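Long-range contacts in putative Outer membrane protein (Helicobacter pylori, PDB 6GW5), which probably serves as a lectin-like adhesin that attaches the bacterium to host Lewis-type glycans, this chain being the adhesin domain of the outer membrane protein SabA: residues V22-K26 and Y397-I401; N39-N43 and L244-A248; Q58-N63 and N327-Y331. The contacts are given in a common frame with arbitrary orientation. Residues are numbered along the deposited sequence.

Contact 1. Residues V22-K26 and Y397-I401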
loop_
_atom_site.group_PDB
_atom_site.type_symbol
_atom_site.label_atom_id
_atom_site.label_comp_id
_atom_site.label_asym_id
_atom_site.label_seq_id
_atom_site.Cartn_x
_atom_site.Cartn_y
_atom_site.Cartn_z
ATOM N N VAL A 22 -16.724 -4.625 -28.119
ATOM C CA VAL A 22 -17.602 -3.513 -28.233
ATOM C C VAL A 22 -18.429 -3.346 -26.965
ATOM O O VAL A 22 -18.562 -2.227 -26.462
ATOM C CB VAL A 22 -18.494 -3.672 -29.462
ATOM C CG1 VAL A 22 -19.657 -2.673 -29.416
ATOM C CG2 VAL A 22 -17.645 -3.491 -30.715
ATOM N N ALA A 23 -18.974 -4.449 -26.445
ATOM C CA ALA A 23 -19.769 -4.404 -25.207
ATOM C C ALA A 23 -19.001 -3.794 -24.020
ATOM O O ALA A 23 -19.568 -3.030 -23.202
ATOM C CB ALA A 23 -20.253 -5.794 -24.828
ATOM N N SER A 24 -17.726 -4.130 -23.938
ATOM C CA SER A 24 -16.906 -3.682 -22.842
ATOM C C SER A 24 -16.543 -2.201 -23.023
ATOM O O SER A 24 -16.613 -1.443 -22.087
ATOM C CB SER A 24 -15.669 -4.568 -22.738
ATOM O OG SER A 24 -14.884 -4.192 -21.649
ATOM N N LEU A 25 -16.145 -1.818 -24.232
ATOM C CA LEU A 25 -15.963 -0.405 -24.592
ATOM C C LEU A 25 -17.217 0.510 -24.347
ATOM O O LEU A 25 -17.081 1.623 -23.855
ATOM C CB LEU A 25 -15.460 -0.292 -26.029
ATOM C CG LEU A 25 -13.993 -0.720 -26.147
ATOM C CD1 LEU A 25 -13.652 -0.853 -27.615
ATOM C CD2 LEU A 25 -12.986 0.242 -25.475
ATOM N N LYS A 26 -18.420 0.018 -24.621
ATOM C CA LYS A 26 -19.591 0.824 -24.341
ATOM C C LYS A 26 -19.627 1.184 -22.875
ATOM O O LYS A 26 -19.883 2.322 -22.501
ATOM C CB LYS A 26 -20.877 0.135 -24.728
ATOM C CG LYS A 26 -20.967 -0.114 -26.219
ATOM C CD LYS A 26 -22.222 -0.867 -26.659
ATOM C CE LYS A 26 -23.442 -0.651 -25.783
ATOM N NZ LYS A 26 -24.561 -1.381 -26.411
ATOM N N TYR A 397 -21.884 6.107 -30.125
ATOM C CA TYR A 397 -21.083 4.937 -29.791
ATOM C C TYR A 397 -21.928 3.787 -29.227
ATOM O O TYR A 397 -21.406 2.736 -28.908
ATOM C CB TYR A 397 -19.969 5.373 -28.839
ATOM C CG TYR A 397 -19.082 6.483 -29.397
ATOM C CD1 TYR A 397 -18.279 6.265 -30.543
ATOM C CD2 TYR A 397 -19.037 7.747 -28.789
ATOM C CE1 TYR A 397 -17.450 7.268 -31.045
ATOM C CE2 TYR A 397 -18.225 8.751 -29.279
ATOM C CZ TYR A 397 -17.442 8.517 -30.397
ATOM O OH TYR A 397 -16.665 9.537 -30.849
ATOM N N ASN A 398 -23.251 3.954 -29.218
ATOM C CA ASN A 398 -24.130 3.018 -28.597
ATOM C C ASN A 398 -24.544 1.907 -29.549
ATOM O O ASN A 398 -25.677 1.743 -29.900
ATOM C CB ASN A 398 -25.296 3.793 -28.073
ATOM C CG ASN A 398 -26.151 3.001 -27.127
ATOM O OD1 ASN A 398 -25.730 1.985 -26.577
ATOM N ND2 ASN A 398 -27.364 3.477 -26.915
ATOM N N TYR A 399 -23.584 1.105 -29.953
ATOM C CA TYR A 399 -23.835 0.052 -30.948
ATOM C C TYR A 399 -24.782 -0.979 -30.391
ATOM O O TYR A 399 -24.723 -1.244 -29.208
ATOM C CB TYR A 399 -22.530 -0.636 -31.337
ATOM C CG TYR A 399 -21.612 0.310 -32.033
ATOM C CD1 TYR A 399 -21.815 0.625 -33.363
ATOM C CD2 TYR A 399 -20.552 0.913 -31.368
ATOM C CE1 TYR A 399 -20.992 1.529 -34.016
ATOM C CE2 TYR A 399 -19.710 1.801 -32.007
ATOM C CZ TYR A 399 -19.943 2.120 -33.317
ATOM O OH TYR A 399 -19.116 3.000 -33.958
ATOM N N GLN A 400 -25.657 -1.539 -31.223
ATOM C CA GLN A 400 -26.546 -2.630 -30.780
ATOM C C GLN A 400 -26.086 -3.890 -31.364
ATOM O O GLN A 400 -25.879 -3.999 -32.552
ATOM C CB GLN A 400 -28.025 -2.411 -31.131
ATOM C CG GLN A 400 -28.633 -1.158 -30.477
ATOM C CD GLN A 400 -28.411 -0.988 -28.934
ATOM O OE1 GLN A 400 -27.634 -0.138 -28.485
ATOM N NE2 GLN A 400 -29.148 -1.748 -28.137
ATOM N N ILE A 401 -25.854 -4.832 -30.490
ATOM C CA ILE A 401 -25.545 -6.183 -30.881
ATOM C C ILE A 401 -26.802 -7.019 -30.723
ATOM O O ILE A 401 -27.362 -7.136 -29.634
ATOM C CB ILE A 401 -24.444 -6.752 -29.971
ATOM C CG1 ILE A 401 -23.142 -5.951 -30.167
ATOM C CG2 ILE A 401 -24.222 -8.254 -30.231
ATOM C CD1 ILE A 401 -22.338 -5.837 -28.915
#

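Contact 2. Residues N39-N43 and L244-A248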
loop_
_atom_site.group_PDB
_atom_site.type_symbol
_atom_site.label_atom_id
_atom_site.label_comp_id
_atom_site.label_asym_id
_atom_site.label_seq_id
_atom_site.Cartn_x
_atom_site.Cartn_y
_atom_site.Cartn_z
ATOM N N ASN A 39 -17.805 12.610 -10.925
ATOM C CA ASN A 39 -17.675 13.569 -9.803
ATOM C C ASN A 39 -17.565 12.903 -8.465
ATOM O O ASN A 39 -16.843 13.336 -7.587
ATOM C CB ASN A 39 -18.846 14.570 -9.749
ATOM C CG ASN A 39 -18.859 15.504 -10.947
ATOM O OD1 ASN A 39 -17.816 15.773 -11.579
ATOM N ND2 ASN A 39 -20.029 15.996 -11.276
ATOM N N SER A 40 -18.312 11.842 -8.333
ATOM C CA SER A 40 -18.349 11.054 -7.159
ATOM C C SER A 40 -16.971 10.424 -6.867
ATOM O O SER A 40 -16.496 10.489 -5.759
ATOM C CB SER A 40 -19.375 9.986 -7.424
ATOM O OG SER A 40 -19.744 9.417 -6.250
ATOM N N SER A 41 -16.392 9.789 -7.876
ATOM C CA SER A 41 -15.070 9.198 -7.861
ATOM C C SER A 41 -14.002 10.211 -7.528
ATOM O O SER A 41 -13.140 9.999 -6.633
ATOM C CB SER A 41 -14.792 8.643 -9.250
ATOM O OG SER A 41 -15.776 7.694 -9.567
ATOM N N LEU A 42 -14.108 11.363 -8.174
ATOM C CA LEU A 42 -13.214 12.487 -7.862
ATOM C C LEU A 42 -13.381 12.975 -6.413
ATOM O O LEU A 42 -12.400 13.137 -5.687
ATOM C CB LEU A 42 -13.433 13.623 -8.847
ATOM C CG LEU A 42 -12.544 14.868 -8.669
ATOM C CD1 LEU A 42 -11.049 14.568 -8.821
ATOM C CD2 LEU A 42 -12.959 15.946 -9.635
ATOM N N ASN A 43 -14.625 13.159 -5.977
ATOM C CA ASN A 43 -14.861 13.617 -4.613
ATOM C C ASN A 43 -14.368 12.611 -3.571
ATOM O O ASN A 43 -13.849 12.999 -2.529
ATOM C CB ASN A 43 -16.324 13.939 -4.365
ATOM C CG ASN A 43 -16.788 15.205 -5.070
ATOM O OD1 ASN A 43 -17.940 15.289 -5.478
ATOM N ND2 ASN A 43 -15.899 16.172 -5.250
ATOM N N LEU A 244 -8.127 20.311 -9.497
ATOM C CA LEU A 244 -9.200 19.417 -10.000
ATOM C C LEU A 244 -10.539 19.739 -9.326
ATOM O O LEU A 244 -10.677 19.530 -8.149
ATOM C CB LEU A 244 -8.849 17.960 -9.672
ATOM C CG LEU A 244 -7.869 17.223 -10.564
ATOM C CD1 LEU A 244 -7.250 15.992 -9.912
ATOM C CD2 LEU A 244 -8.578 16.815 -11.821
ATOM N N GLN A 245 -11.545 20.219 -10.044
ATOM C CA GLN A 245 -12.891 20.383 -9.412
ATOM C C GLN A 245 -13.947 19.546 -10.124
ATOM O O GLN A 245 -13.809 19.244 -11.325
ATOM C CB GLN A 245 -13.377 21.842 -9.337
ATOM C CG GLN A 245 -12.354 22.856 -8.877
ATOM C CD GLN A 245 -13.000 24.210 -8.691
ATOM O OE1 GLN A 245 -13.762 24.651 -9.556
ATOM N NE2 GLN A 245 -12.718 24.876 -7.559
ATOM N N ALA A 246 -15.029 19.237 -9.389
ATOM C CA ALA A 246 -16.201 18.519 -9.924
ATOM C C ALA A 246 -16.784 19.256 -11.138
ATOM O O ALA A 246 -16.983 20.467 -11.093
ATOM C CB ALA A 246 -17.278 18.324 -8.850
ATOM N N GLN A 247 -17.000 18.521 -12.222
ATOM C CA GLN A 247 -17.528 19.076 -13.464
ATOM C C GLN A 247 -19.070 19.250 -13.260
ATOM O O GLN A 247 -19.702 18.409 -12.646
ATOM C CB GLN A 247 -17.143 18.143 -14.650
ATOM C CG GLN A 247 -15.680 17.636 -14.639
ATOM C CD GLN A 247 -14.850 18.047 -15.864
ATOM O OE1 GLN A 247 -15.028 17.512 -16.971
ATOM N NE2 GLN A 247 -13.963 19.019 -15.676
ATOM N N ALA A 248 -19.676 20.352 -13.723
ATOM C CA ALA A 248 -21.137 20.356 -14.034
ATOM C C ALA A 248 -21.347 19.746 -15.446
ATOM O O ALA A 248 -22.464 19.468 -15.839
ATOM C CB ALA A 248 -21.725 21.759 -13.950
#

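Contact 3. Residues Q58-N63 and N327-Y331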
loop_
_atom_site.group_PDB
_atom_site.type_symbol
_atom_site.label_atom_id
_atom_site.label_comp_id
_atom_site.label_asym_id
_atom_site.label_seq_id
_atom_site.Cartn_x
_atom_site.Cartn_y
_atom_site.Cartn_z
ATOM N N GLN A 58 -7.544 9.372 11.375
ATOM C CA GLN A 58 -8.237 8.817 10.246
ATOM C C GLN A 58 -7.337 8.819 8.967
ATOM O O GLN A 58 -7.796 8.453 7.883
ATOM C CB GLN A 58 -9.500 9.685 10.057
ATOM C CG GLN A 58 -10.905 9.053 10.093
ATOM C CD GLN A 58 -11.156 8.012 11.181
ATOM O OE1 GLN A 58 -11.184 8.352 12.357
ATOM N NE2 GLN A 58 -11.389 6.732 10.784
ATOM N N SER A 59 -6.067 9.208 9.098
ATOM C CA SER A 59 -5.097 9.151 8.003
ATOM C C SER A 59 -4.372 7.782 7.943
ATOM O O SER A 59 -3.639 7.432 8.837
ATOM C CB SER A 59 -4.060 10.256 8.195
ATOM O OG SER A 59 -2.935 10.080 7.350
ATOM N N PRO A 60 -4.525 7.043 6.853
ATOM C CA PRO A 60 -3.790 5.810 6.737
ATOM C C PRO A 60 -2.307 5.991 6.897
ATOM O O PRO A 60 -1.650 5.177 7.569
ATOM C CB PRO A 60 -4.082 5.337 5.311
ATOM C CG PRO A 60 -5.276 6.061 4.871
ATOM C CD PRO A 60 -5.331 7.333 5.654
ATOM N N ILE A 61 -1.739 7.012 6.276
ATOM C CA ILE A 61 -0.293 7.182 6.434
ATOM C C ILE A 61 0.091 7.626 7.875
ATOM O O ILE A 61 1.083 7.138 8.450
ATOM C CB ILE A 61 0.300 8.082 5.355
ATOM C CG1 ILE A 61 0.020 7.514 3.944
ATOM C CG2 ILE A 61 1.821 8.226 5.539
ATOM C CD1 ILE A 61 0.562 6.116 3.660
ATOM N N PHE A 62 -0.723 8.473 8.495
ATOM C CA PHE A 62 -0.471 8.833 9.878
ATOM C C PHE A 62 -0.427 7.565 10.699
ATOM O O PHE A 62 0.495 7.384 11.470
ATOM C CB PHE A 62 -1.519 9.796 10.441
ATOM C CG PHE A 62 -1.178 10.310 11.798
ATOM C CD1 PHE A 62 -0.380 11.418 11.951
ATOM C CD2 PHE A 62 -1.617 9.647 12.943
ATOM C CE1 PHE A 62 -0.038 11.873 13.224
ATOM C CE2 PHE A 62 -1.299 10.103 14.209
ATOM C CZ PHE A 62 -0.507 11.223 14.357
ATOM N N ASN A 63 -1.416 6.684 10.517
ATOM C CA ASN A 63 -1.575 5.495 11.372
ATOM C C ASN A 63 -0.413 4.505 11.146
ATOM O O ASN A 63 0.134 3.925 12.074
ATOM C CB ASN A 63 -2.958 4.862 11.151
ATOM C CG ASN A 63 -4.109 5.745 11.638
ATOM O OD1 ASN A 63 -3.912 6.614 12.471
ATOM N ND2 ASN A 63 -5.306 5.544 11.073
ATOM N N ASN A 327 -7.665 0.240 7.423
ATOM C CA ASN A 327 -7.574 1.398 6.557
ATOM C C ASN A 327 -7.387 0.961 5.149
ATOM O O ASN A 327 -7.967 1.542 4.241
ATOM C CB ASN A 327 -6.402 2.330 6.884
ATOM C CG ASN A 327 -6.572 3.135 8.172
ATOM O OD1 ASN A 327 -5.599 3.687 8.663
ATOM N ND2 ASN A 327 -7.728 3.122 8.771
ATOM N N VAL A 328 -6.577 -0.062 4.947
ATOM C CA VAL A 328 -6.264 -0.486 3.592
ATOM C C VAL A 328 -7.479 -1.002 2.853
ATOM O O VAL A 328 -7.679 -0.674 1.706
ATOM C CB VAL A 328 -5.125 -1.521 3.555
ATOM C CG1 VAL A 328 -5.037 -2.212 2.203
ATOM C CG2 VAL A 328 -3.800 -0.822 3.855
ATOM N N SER A 329 -8.296 -1.813 3.478
ATOM C CA SER A 329 -9.459 -2.259 2.760
ATOM C C SER A 329 -10.505 -1.150 2.725
ATOM O O SER A 329 -11.132 -0.929 1.683
ATOM C CB SER A 329 -9.995 -3.569 3.325
ATOM O OG SER A 329 -9.906 -3.525 4.711
ATOM N N TYR A 330 -10.725 -0.486 3.845
ATOM C CA TYR A 330 -11.830 0.470 3.906
ATOM C C TYR A 330 -11.669 1.541 2.813
ATOM O O TYR A 330 -12.557 1.740 1.954
ATOM C CB TYR A 330 -11.917 1.098 5.279
ATOM C CG TYR A 330 -12.948 2.177 5.421
ATOM C CD1 TYR A 330 -14.270 1.876 5.733
ATOM C CD2 TYR A 330 -12.603 3.523 5.290
ATOM C CE1 TYR A 330 -15.221 2.880 5.892
ATOM C CE2 TYR A 330 -13.540 4.543 5.477
ATOM C CZ TYR A 330 -14.846 4.210 5.761
ATOM O OH TYR A 330 -15.748 5.197 5.934
ATOM N N TYR A 331 -10.506 2.185 2.818
ATOM C CA TYR A 331 -10.228 3.231 1.874
ATOM C C TYR A 331 -9.776 2.632 0.530
ATOM O O TYR A 331 -10.188 3.105 -0.514
ATOM C CB TYR A 331 -9.145 4.176 2.409
ATOM C CG TYR A 331 -9.502 5.016 3.608
ATOM C CD1 TYR A 331 -10.475 6.018 3.536
ATOM C CD2 TYR A 331 -8.843 4.852 4.816
ATOM C CE1 TYR A 331 -10.779 6.820 4.649
ATOM C CE2 TYR A 331 -9.158 5.625 5.919
ATOM C CZ TYR A 331 -10.114 6.620 5.844
ATOM O OH TYR A 331 -10.417 7.399 6.960
#

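Contact 1. Residues V22-K26 and Y397-I401
This contact sets a two-stranded antiparallel sheet against a long helix: 22-26 belongs to helix 3-32, within a predicted coiled coil, and residues 397-399 lead into the short strand 400-401, which pairs with strand 383-384. The apolar part is built around Val22. CG1 of Val22 lies 4.0 Å from CB of Tyr399 and 4.2 Å from CD1 of Ile401, all three side chains leaving their backbones toward the other segment. Ile383 of the partner strand touches the same three residues, and the Tyr399 ring also stacks on Tyr359 of helix 348-370, so the contact continues into a third element. The polar part lies where the chain turns just before the strand. Asn398 is the centre of an inverse gamma turn, closed by a weak bond from Tyr399 N to Tyr397 O (2.9 Å), while its ND2 is held by Ala394 O. Lys26, one helical turn after Val22, extends past this turn: its CG sits 3.9 Å from Tyr397 O, and its NZ donates a 2.8 Å hydrogen bond to Tyr399 O.

Contact 2. Residues N39-N43 and L244-A248
Start at Leu244, whose side chain points toward helix 35-54: its CB is 4.1 Å from CD1 of Leu42, and Phe257 and Phe264 of helix 255-283 touch Leu244 as well. At Gln245 the side chain turns away, leaving the backbone to make the contact; CD2 of Leu42 comes within 3.8 Å of Gln245 C and 3.9 Å of Ala246 N. The segment here is an extended, irregular stretch of the loop between helices 215-240 and 255-283, laid across one face of helix 35-54. Ala246 makes the closest CA approach, 5.2 Å to the CA of Asn39, with Asn39 OD1 3.6 Å from Ala246 CA. Then comes Gln247, where the Asn39 carboxamide pairs with both backbone groups of a single residue: Gln247 N donates to Asn39 OD1 (2.9 Å), and Asn39 ND2 donates to Gln247 O (2.8 Å). One side-chain amide thus supplies the acceptor and donor that a neighbouring strand would offer. The Gln247 side chain leaves sideways, its CB 3.9 Å from Asn39 OD1, and touches Phe257.

Contact 3. Residues Q58-N63 and N327-Y331
Here the start of helix 60-79 meets the middle of helix 317-346, and the side-chain conformations reveal how they fit. Ser59 is the N-cap: with chi1 in the t well its OG turns back to accept from Phe62 N at 3.0 Å, and the same OG bonds to Asn52 O. Pro60 follows in the first turn and its ring packs against the Tyr331 side chain, Pro60 CG lying 3.8 Å from Tyr331 CD2. Asn63 and Asn327 both adopt m rotamers and point toward each other. Their chi2 values differ, -22° and 165°, so that the ND2 end of Asn63 meets the OD1 end of Asn327, in a nearly straight hydrogen bond of 3.1 Å from Asn63 ND2 to Asn327 OD1. Asn63 ND2 is also bonded to Thr57 O. That same OD1 of Asn327 lies 3.4 Å from Pro60 CA. One turn on, and on the same side of the helix as Asn327, Tyr331 is again m and reaches out to the residue before the cap, where its OH is 3.0 Å from Gln58 O and 3.6 Å from Gln58 CG. Helix 35-54 adjoins this group, with Phe48 edge-to-face to Tyr331 and touching Pro60; helix 255-283 packs against Tyr331 through Ile272 and, together with helix 215-240, covers Ile61.

Overall arrangement
From the N terminus, the chain passes first through helix 3-32, then helix 35-54 and the start of helix 60-79, laying down one half of each contact in turn. Contact 2 closes first, when the loop after helix 215-240 returns to helix 35-54. Contact 3 closes next, on helix 317-346, so contacts 2 and 3 cross along the chain, their centres about 22 Å apart. Contact 1 closes last, near the C terminus, and its loop encloses both. It joins the predicted coiled-coil helix to the small sheet of strands 383-384 and 400-401, with its centre about 38 Å from that of contact 3, which lies far nearer the middle of this elongated, mostly helical domain.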